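Local coordinates for mandelate racemase/muconate lactonizing enzyme/Enolase superfamily (Rhodobacter sphaeroides, PDB 2HZG), which belongs to the enolase superfamily, pairing an N-terminal capping domain with a TIM-barrel domain, and carries sodium at its metal site, at residues His61-Gln74 with Ile85-Ala99. Residues are numbered along the deposited sequence; the frame is centred on the assembly and turned at random. Where two conformers were deposited one is given.
Sequences HGVCRPVSDSVLGQ and IAALVGYNSMDLLQA
V63 and R65 pair with the C-terminal end of helix 79-92 and the turn after it through backbone bonds: D95 N reaches V63 O at 2.9 Å, and R65 N gives a nearly straight bond (169°) to N92 O. The hydroxyl of S93, the first residue off the helix, donates to R65 O from above the carbonyl plane (OG to O 2.6 Å). The guanidinium of R65 stacks on the N92 amide, OD1 over one face near the rim, the planes 22° apart, while R65 NE donates in the guanidinium plane to G62 O (2.9 Å). On its other branch, N92 ND2 donates to S70 OG (2.9 Å); a water joins S70 OG, S93 OG and P66 O. H61, which also packs on A21 of the second subunit, donates from NE2 to D95 OD2 (3.1 Å); OD2 lies near the ring plane, but NE2 comes from above the carboxylate plane. With CG1 beside its backbone N (chi1 -61°), V63 sets that methyl over the Y91 ring face, a CH-pi contact, and CG2 against M94 CE. V67 and V71 pack on V89, and Q74 CB on I85 CD1. The loop covers one side of helix 79-92 within the capping domain; V71 and I85 continue onto strand 5-14, V67 onto helices 48-56 and 99-118.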
loop_
_atom_site.group_PDB
_atom_site.type_symbol
_atom_site.label_atom_id
_atom_site.label_comp_id
_atom_site.label_asym_id
_atom_site.label_seq_id
_atom_site.Cartn_x
_atom_site.Cartn_y
_atom_site.Cartn_z
ATOM N N HIS A 61 -12.240 -8.633 -10.259
ATOM C CA HIS A 61 -12.046 -10.066 -10.454
ATOM C C HIS A 61 -12.043 -10.711 -9.065
ATOM O O HIS A 61 -12.329 -10.028 -8.075
ATOM C CB HIS A 61 -10.753 -10.368 -11.240
ATOM C CG HIS A 61 -9.507 -9.824 -10.615
ATOM N ND1 HIS A 61 -8.984 -8.593 -10.950
ATOM C CD2 HIS A 61 -8.667 -10.353 -9.697
ATOM C CE1 HIS A 61 -7.879 -8.385 -10.254
ATOM N NE2 HIS A 61 -7.661 -9.441 -9.497
ATOM N N GLY A 62 -11.758 -12.015 -8.997
ATOM C CA GLY A 62 -11.888 -12.802 -7.762
ATOM C C GLY A 62 -11.041 -12.388 -6.574
ATOM O O GLY A 62 -11.423 -12.626 -5.423
ATOM N N VAL A 63 -9.874 -11.787 -6.822
ATOM C CA VAL A 63 -9.046 -11.282 -5.707
ATOM C C VAL A 63 -8.934 -9.752 -5.714
ATOM O O VAL A 63 -8.009 -9.157 -5.131
ATOM C CB VAL A 63 -7.675 -12.027 -5.553
ATOM C CG1 VAL A 63 -7.910 -13.547 -5.270
ATOM C CG2 VAL A 63 -6.771 -11.811 -6.764
ATOM N N CYS A 64 -9.907 -9.128 -6.380
ATOM C CA CYS A 64 -10.109 -7.689 -6.280
ATOM C C CYS A 64 -11.620 -7.392 -6.103
ATOM O O CYS A 64 -12.260 -6.759 -6.940
ATOM C CB CYS A 64 -9.493 -6.976 -7.487
ATOM S SG CYS A 64 -9.358 -5.197 -7.340
ATOM N N ARG A 65 -12.174 -7.886 -5.003
ATOM C CA ARG A 65 -13.570 -7.648 -4.668
ATOM C C ARG A 65 -13.683 -6.474 -3.716
ATOM O O ARG A 65 -12.727 -6.175 -3.005
ATOM C CB ARG A 65 -14.149 -8.892 -3.985
ATOM C CG ARG A 65 -14.086 -10.101 -4.858
ATOM C CD ARG A 65 -14.882 -11.246 -4.288
ATOM N NE ARG A 65 -14.144 -12.468 -4.529
ATOM C CZ ARG A 65 -14.645 -13.697 -4.407
ATOM N NH1 ARG A 65 -15.918 -13.865 -4.039
ATOM N NH2 ARG A 65 -13.862 -14.755 -4.649
ATOM N N PRO A 66 -14.865 -5.837 -3.665
ATOM C CA PRO A 66 -15.096 -4.815 -2.638
ATOM C C PRO A 66 -14.963 -5.448 -1.260
ATOM O O PRO A 66 -15.316 -6.619 -1.074
ATOM C CB PRO A 66 -16.548 -4.391 -2.883
ATOM C CG PRO A 66 -17.190 -5.619 -3.592
ATOM C CD PRO A 66 -16.060 -6.050 -4.508
ATOM N N VAL A 67 -14.459 -4.688 -0.294
ATOM C CA VAL A 67 -14.323 -5.213 1.060
ATOM C C VAL A 67 -15.647 -5.801 1.607
ATOM O O VAL A 67 -15.628 -6.814 2.304
ATOM C CB VAL A 67 -13.685 -4.175 2.021
ATOM C CG1 VAL A 67 -13.709 -4.674 3.497
ATOM C CG2 VAL A 67 -12.258 -3.872 1.571
ATOM N N SER A 68 -16.777 -5.179 1.267
ATOM C CA SER A 68 -18.103 -5.607 1.749
ATOM C C SER A 68 -18.443 -7.072 1.453
ATOM O O SER A 68 -19.193 -7.698 2.202
ATOM C CB SER A 68 -19.190 -4.731 1.140
ATOM O OG SER A 68 -19.247 -4.928 -0.259
ATOM N N ASP A 69 -17.918 -7.592 0.345
ATOM C CA ASP A 69 -18.121 -9.007 -0.050
ATOM C C ASP A 69 -17.610 -10.000 0.982
ATOM O O ASP A 69 -18.115 -11.117 1.075
ATOM C CB ASP A 69 -17.415 -9.307 -1.384
ATOM C CG ASP A 69 -18.240 -8.916 -2.604
ATOM O OD1 ASP A 69 -19.342 -8.351 -2.462
ATOM O OD2 ASP A 69 -17.759 -9.171 -3.731
ATOM N N SER A 70 -16.579 -9.604 1.726
ATOM C CA SER A 70 -15.959 -10.475 2.719
ATOM C C SER A 70 -16.431 -10.199 4.141
ATOM O O SER A 70 -15.938 -10.815 5.088
ATOM C CB SER A 70 -14.434 -10.310 2.665
ATOM O OG SER A 70 -13.935 -10.719 1.401
ATOM N N VAL A 71 -17.345 -9.245 4.288
ATOM C CA VAL A 71 -17.754 -8.766 5.600
ATOM C C VAL A 71 -19.276 -8.931 5.827
ATOM O O VAL A 71 -19.695 -9.565 6.802
ATOM C CB VAL A 71 -17.307 -7.282 5.839
ATOM C CG1 VAL A 71 -17.784 -6.781 7.215
ATOM C CG2 VAL A 71 -15.779 -7.128 5.722
ATOM N N LEU A 72 -20.083 -8.345 4.950
ATOM C CA LEU A 72 -21.549 -8.434 5.071
ATOM C C LEU A 72 -21.993 -9.875 5.020
ATOM O O LEU A 72 -21.600 -10.613 4.116
ATOM C CB LEU A 72 -22.267 -7.649 3.963
ATOM C CG LEU A 72 -22.351 -6.124 4.129
ATOM C CD1 LEU A 72 -23.148 -5.532 2.945
ATOM C CD2 LEU A 72 -23.011 -5.742 5.465
ATOM N N GLY A 73 -22.794 -10.280 6.003
ATOM C CA GLY A 73 -23.400 -11.625 6.003
ATOM C C GLY A 73 -22.515 -12.637 6.683
ATOM O O GLY A 73 -22.907 -13.788 6.867
ATOM N N GLN A 74 -21.307 -12.218 7.060
ATOM C CA GLN A 74 -20.354 -13.124 7.719
ATOM C C GLN A 74 -20.738 -13.478 9.154
ATOM O O GLN A 74 -21.231 -12.625 9.896
ATOM C CB GLN A 74 -18.941 -12.528 7.679
ATOM C CG GLN A 74 -18.375 -12.544 6.246
ATOM C CD GLN A 74 -18.065 -13.973 5.803
ATOM O OE1 GLN A 74 -17.642 -14.784 6.619
ATOM N NE2 GLN A 74 -18.294 -14.284 4.528
ATOM N N ILE A 85 -12.528 -13.306 9.166
ATOM C CA ILE A 85 -13.040 -12.275 8.290
ATOM C C ILE A 85 -11.912 -11.412 7.707
ATOM O O ILE A 85 -11.916 -11.093 6.502
ATOM C CB ILE A 85 -14.116 -11.408 9.011
ATOM C CG1 ILE A 85 -15.397 -12.244 9.224
ATOM C CG2 ILE A 85 -14.413 -10.118 8.207
ATOM C CD1 ILE A 85 -16.428 -11.632 10.220
ATOM N N ALA A 86 -10.972 -11.008 8.565
ATOM C CA ALA A 86 -9.793 -10.239 8.121
ATOM C C ALA A 86 -8.953 -10.984 7.065
ATOM O O ALA A 86 -8.524 -10.392 6.078
ATOM C CB ALA A 86 -8.921 -9.863 9.326
ATOM N N ALA A 87 -8.715 -12.278 7.279
ATOM C CA ALA A 87 -8.035 -13.122 6.268
ATOM C C ALA A 87 -8.814 -13.197 4.946
ATOM O O ALA A 87 -8.219 -13.187 3.872
ATOM C CB ALA A 87 -7.772 -14.523 6.825
ATOM N N LEU A 88 -10.143 -13.257 5.033
ATOM C CA LEU A 88 -11.009 -13.276 3.845
ATOM C C LEU A 88 -10.871 -11.983 3.030
ATOM O O LEU A 88 -10.713 -12.020 1.815
ATOM C CB LEU A 88 -12.486 -13.502 4.235
ATOM C CG LEU A 88 -13.449 -13.994 3.141
ATOM C CD1 LEU A 88 -12.954 -15.259 2.411
ATOM C CD2 LEU A 88 -14.817 -14.275 3.761
ATOM N N VAL A 89 -10.938 -10.841 3.709
ATOM C CA VAL A 89 -10.672 -9.543 3.054
ATOM C C VAL A 89 -9.285 -9.553 2.433
ATOM O O VAL A 89 -9.137 -9.148 1.294
ATOM C CB VAL A 89 -10.812 -8.357 4.037
ATOM C CG1 VAL A 89 -10.303 -7.040 3.391
ATOM C CG2 VAL A 89 -12.261 -8.224 4.538
ATOM N N GLY A 90 -8.280 -10.018 3.180
ATOM C CA GLY A 90 -6.907 -10.153 2.695
ATOM C C GLY A 90 -6.790 -10.944 1.394
ATOM O O GLY A 90 -5.987 -10.615 0.520
ATOM N N TYR A 91 -7.607 -11.984 1.256
ATOM C CA TYR A 91 -7.580 -12.805 0.059
ATOM C C TYR A 91 -8.426 -12.189 -1.057
ATOM O O TYR A 91 -7.914 -11.956 -2.169
ATOM C CB TYR A 91 -8.047 -14.240 0.387
ATOM C CG TYR A 91 -8.069 -15.156 -0.823
ATOM C CD1 TYR A 91 -6.897 -15.767 -1.277
ATOM C CD2 TYR A 91 -9.251 -15.387 -1.524
ATOM C CE1 TYR A 91 -6.907 -16.598 -2.397
ATOM C CE2 TYR A 91 -9.272 -16.213 -2.645
ATOM C CZ TYR A 91 -8.093 -16.818 -3.069
ATOM O OH TYR A 91 -8.109 -17.639 -4.183
ATOM N N ASN A 92 -9.713 -11.937 -0.769
ATOM C CA ASN A 92 -10.679 -11.460 -1.776
ATOM C C ASN A 92 -10.399 -10.042 -2.279
ATOM O O ASN A 92 -10.838 -9.673 -3.371
ATOM C CB ASN A 92 -12.117 -11.488 -1.231
ATOM C CG ASN A 92 -12.705 -12.899 -1.150
ATOM O OD1 ASN A 92 -12.194 -13.830 -1.763
ATOM N ND2 ASN A 92 -13.812 -13.045 -0.406
ATOM N N SER A 93 -9.725 -9.230 -1.459
ATOM C CA SER A 93 -9.417 -7.834 -1.847
ATOM C C SER A 93 -7.904 -7.615 -1.949
ATOM O O SER A 93 -7.413 -6.500 -1.807
ATOM C CB SER A 93 -10.040 -6.840 -0.849
ATOM O OG SER A 93 -11.456 -6.951 -0.834
ATOM N N MET A 94 -7.166 -8.696 -2.174
ATOM C CA MET A 94 -5.700 -8.636 -2.288
ATOM C C MET A 94 -5.188 -7.555 -3.258
ATOM O O MET A 94 -4.236 -6.832 -2.934
ATOM C CB MET A 94 -5.136 -10.015 -2.650
ATOM C CG MET A 94 -3.604 -10.061 -2.826
ATOM S SD MET A 94 -3.141 -11.691 -3.455
ATOM C CE MET A 94 -3.563 -11.610 -5.191
ATOM N N ASP A 95 -5.814 -7.437 -4.432
ATOM C CA ASP A 95 -5.343 -6.512 -5.470
ATOM C C ASP A 95 -5.960 -5.112 -5.342
ATOM O O ASP A 95 -5.782 -4.234 -6.222
ATOM C CB ASP A 95 -5.630 -7.087 -6.863
ATOM C CG ASP A 95 -4.683 -8.234 -7.246
ATOM O OD1 ASP A 95 -3.816 -8.631 -6.440
ATOM O OD2 ASP A 95 -4.820 -8.741 -8.385
ATOM N N LEU A 96 -6.692 -4.913 -4.252
ATOM C CA LEU A 96 -7.314 -3.638 -3.946
ATOM C C LEU A 96 -6.419 -2.977 -2.900
ATOM O O LEU A 96 -6.506 -3.276 -1.699
ATOM C CB LEU A 96 -8.760 -3.870 -3.470
ATOM C CG LEU A 96 -9.614 -2.775 -2.819
ATOM C CD1 LEU A 96 -9.268 -1.372 -3.305
ATOM C CD2 LEU A 96 -11.107 -3.086 -2.961
ATOM N N LEU A 97 -5.523 -2.107 -3.368
ATOM C CA LEU A 97 -4.456 -1.570 -2.506
ATOM C C LEU A 97 -4.992 -0.890 -1.235
ATOM O O LEU A 97 -4.429 -1.067 -0.156
ATOM C CB LEU A 97 -3.533 -0.626 -3.305
ATOM C CG LEU A 97 -2.324 0.021 -2.593
ATOM C CD1 LEU A 97 -1.469 -1.006 -1.870
ATOM C CD2 LEU A 97 -1.473 0.873 -3.610
ATOM N N GLN A 98 -6.083 -0.145 -1.372
ATOM C CA GLN A 98 -6.712 0.574 -0.250
ATOM C C GLN A 98 -7.284 -0.351 0.839
ATOM O O GLN A 98 -7.530 0.110 1.966
ATOM C CB GLN A 98 -7.844 1.483 -0.769
ATOM C CG GLN A 98 -8.425 2.482 0.258
ATOM C CD GLN A 98 -7.479 3.640 0.587
ATOM O OE1 GLN A 98 -6.538 3.905 -0.148
ATOM N NE2 GLN A 98 -7.741 4.341 1.684
ATOM N N ALA A 99 -7.477 -1.638 0.525
ATOM C CA ALA A 99 -8.244 -2.529 1.422
ATOM C C ALA A 99 -7.873 -2.497 2.935
ATOM O O ALA A 99 -8.770 -2.409 3.765
ATOM C CB ALA A 99 -8.280 -3.965 0.899
HETATM O O HOH W 1 -13.525 -8.656 -0.177
#